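Local coordinates for ENT (PDB 5ZX1), which is the ENT domain of a longer trypanosomal protein and probably takes part in transcription-related or chromatin-linked regulation, at residues 44-49 with 67-72. Residues are numbered along the deposited sequence; the frame is centred on the assembly and turned at random.
Sequences SYRSLC and ILEDMR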
loop_
_atom_site.group_PDB
_atom_site.type_symbol
_atom_site.label_atom_id
_atom_site.label_comp_id
_atom_site.label_asym_id
_atom_site.label_seq_id
_atom_site.Cartn_x
_atom_site.Cartn_y
_atom_site.Cartn_z
ATOM N N SER A 44 -7.487 -0.512 -1.146
ATOM C CA SER A 44 -6.814 -1.379 -0.192
ATOM C C SER A 44 -5.374 -1.632 -0.642
ATOM O O SER A 44 -4.463 -1.666 0.189
ATOM C CB SER A 44 -7.570 -2.689 -0.002
ATOM O OG SER A 44 -7.041 -3.735 -0.785
ATOM N N TYR A 45 -5.148 -1.763 -1.946
ATOM C CA TYR A 45 -3.773 -1.909 -2.419
ATOM C C TYR A 45 -2.965 -0.626 -2.160
ATOM O O TYR A 45 -1.803 -0.683 -1.735
ATOM C CB TYR A 45 -3.723 -2.280 -3.906
ATOM C CG TYR A 45 -2.361 -2.818 -4.317
ATOM C CD1 TYR A 45 -1.983 -4.115 -3.988
ATOM C CD2 TYR A 45 -1.456 -2.029 -5.018
ATOM C CE1 TYR A 45 -0.760 -4.611 -4.333
ATOM C CE2 TYR A 45 -0.205 -2.521 -5.384
ATOM C CZ TYR A 45 0.131 -3.821 -5.033
ATOM O OH TYR A 45 1.357 -4.346 -5.369
ATOM N N ARG A 46 -3.576 0.526 -2.413
ATOM C CA ARG A 46 -2.891 1.806 -2.246
ATOM C C ARG A 46 -2.390 1.970 -0.817
ATOM O O ARG A 46 -1.204 2.217 -0.565
ATOM C CB ARG A 46 -3.827 2.967 -2.605
ATOM C CG ARG A 46 -3.192 4.341 -2.437
ATOM C CD ARG A 46 -4.219 5.443 -2.553
ATOM N NE ARG A 46 -3.660 6.734 -2.150
ATOM C CZ ARG A 46 -3.942 7.368 -1.011
ATOM N NH1 ARG A 46 -3.366 8.537 -0.750
ATOM N NH2 ARG A 46 -4.799 6.847 -0.134
ATOM N N SER A 47 -3.302 1.804 0.129
ATOM C CA SER A 47 -2.956 1.969 1.515
ATOM C C SER A 47 -1.906 0.931 1.914
ATOM O O SER A 47 -1.114 1.157 2.836
ATOM C CB SER A 47 -4.201 1.848 2.385
ATOM O OG SER A 47 -4.559 0.491 2.493
ATOM N N LEU A 48 -1.885 -0.196 1.209
ATOM C CA LEU A 48 -0.893 -1.236 1.456
ATOM C C LEU A 48 0.504 -0.789 1.052
ATOM O O LEU A 48 1.471 -1.023 1.771
ATOM C CB LEU A 48 -1.255 -2.507 0.693
ATOM C CG LEU A 48 -1.602 -3.765 1.480
ATOM C CD1 LEU A 48 -1.498 -4.941 0.536
ATOM C CD2 LEU A 48 -0.671 -3.940 2.656
ATOM N N CYS A 49 0.616 -0.177 -0.120
ATOM C CA CYS A 49 1.905 0.358 -0.549
ATOM C C CYS A 49 2.444 1.433 0.407
ATOM O O CYS A 49 3.609 1.409 0.788
ATOM C CB CYS A 49 1.779 0.933 -1.956
ATOM S SG CYS A 49 1.629 -0.337 -3.221
ATOM N N ILE A 67 3.697 -9.862 0.334
ATOM C CA ILE A 67 2.354 -9.391 0.646
ATOM C C ILE A 67 1.802 -8.618 -0.542
ATOM O O ILE A 67 0.651 -8.790 -0.931
ATOM C CB ILE A 67 2.343 -8.534 1.898
ATOM C CG1 ILE A 67 2.543 -9.418 3.128
ATOM C CG2 ILE A 67 1.040 -7.745 1.979
ATOM C CD1 ILE A 67 2.886 -8.629 4.368
ATOM N N LEU A 68 2.640 -7.784 -1.138
ATOM C CA LEU A 68 2.206 -7.023 -2.294
ATOM C C LEU A 68 1.899 -7.961 -3.448
ATOM O O LEU A 68 0.871 -7.832 -4.102
ATOM C CB LEU A 68 3.262 -5.988 -2.699
ATOM C CG LEU A 68 3.433 -4.816 -1.730
ATOM C CD1 LEU A 68 4.474 -3.835 -2.247
ATOM C CD2 LEU A 68 2.108 -4.114 -1.496
ATOM N N GLU A 69 2.794 -8.912 -3.688
ATOM C CA GLU A 69 2.633 -9.869 -4.776
ATOM C C GLU A 69 1.357 -10.699 -4.608
ATOM O O GLU A 69 0.642 -10.955 -5.574
ATOM C CB GLU A 69 3.856 -10.784 -4.856
ATOM C CG GLU A 69 3.723 -11.896 -5.903
ATOM C CD GLU A 69 4.879 -12.905 -5.894
ATOM O OE1 GLU A 69 4.944 -13.721 -6.847
ATOM O OE2 GLU A 69 5.721 -12.889 -4.956
ATOM N N ASP A 70 1.058 -11.110 -3.382
ATOM C CA ASP A 70 -0.119 -11.937 -3.150
ATOM C C ASP A 70 -1.412 -11.144 -3.336
ATOM O O ASP A 70 -2.371 -11.648 -3.909
ATOM C CB ASP A 70 -0.074 -12.554 -1.747
ATOM C CG ASP A 70 0.945 -13.684 -1.647
ATOM O OD1 ASP A 70 1.462 -14.106 -2.707
ATOM O OD2 ASP A 70 1.238 -14.150 -0.517
ATOM N N MET A 71 -1.438 -9.904 -2.853
ATOM C CA MET A 71 -2.614 -9.050 -3.004
ATOM C C MET A 71 -2.850 -8.650 -4.478
ATOM O O MET A 71 -3.985 -8.447 -4.903
ATOM C CB MET A 71 -2.474 -7.800 -2.135
ATOM C CG MET A 71 -2.542 -8.074 -0.658
ATOM S SD MET A 71 -4.120 -8.809 -0.196
ATOM C CE MET A 71 -5.255 -7.499 -0.640
ATOM N N ARG A 72 -1.782 -8.534 -5.253
ATOM C CA ARG A 72 -1.926 -8.237 -6.677
ATOM C C ARG A 72 -2.755 -9.323 -7.322
ATOM O O ARG A 72 -3.642 -9.058 -8.128
ATOM C CB ARG A 72 -0.567 -8.142 -7.368
ATOM C CG ARG A 72 0.113 -6.827 -7.154
ATOM C CD ARG A 72 1.159 -6.549 -8.237
ATOM N NE ARG A 72 2.345 -7.383 -8.110
ATOM C CZ ARG A 72 3.188 -7.365 -7.075
ATOM N NH1 ARG A 72 4.241 -8.181 -7.070
ATOM N NH2 ARG A 72 2.989 -6.543 -6.039
#
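Two neighbouring helices of the all-helical ENT domain, 30-56 and 62-74, form an antiparallel helical hairpin here, joined by the short link after residue 56. The axes of segments 44-49 and 67-72 run at 173° and come no closer than 10.9 Å, a wide spacing bridged by large side chains; together the segments bury 339 Å². At the start of 44-49, Ser44 only grazes the partner, its OG 4.2 Å from Met71 CE, while the same hydroxyl hydrogen-bonds to Glu41 O within its own helix. One residue on, Tyr45 reaches across the gap. Tyr45 CD1 packs 4.2 Å from Met71 CB and Tyr45 CZ 4.1 Å from Leu68 CD2, and Leu68 O lies at the ring edge, 3.6 Å from Tyr45 CE1. Ala82 of helix 79-91 touches both Tyr45 and Arg72, so helix 79-91 lies along this flank of the hairpin. Leu48, a turn after Tyr45, points its CA-to-CB bond toward 67-72. Leu48 CD1 sits among three apolar side chains: Met71 CG at 3.5 Å, Ile67 CG2 at 4.0 Å and Leu68 CD2 at 4.2 Å. Cys49 adds SG to the same Leu68 CD2, also at 4.2 Å, and its side chain further touches Ala89 of helix 79-91. Leu68 is thus shared by Tyr45, Leu48 and Cys49, joining the two helices through a compact hydrophobic patch. The polar tie comes from Arg72, whose side chain folds back along its own helix and brings the guanidinium edge to the phenol: Arg72 NH2 donates to Tyr45 OH at 2.8 Å, with an N-H...O angle of 149°.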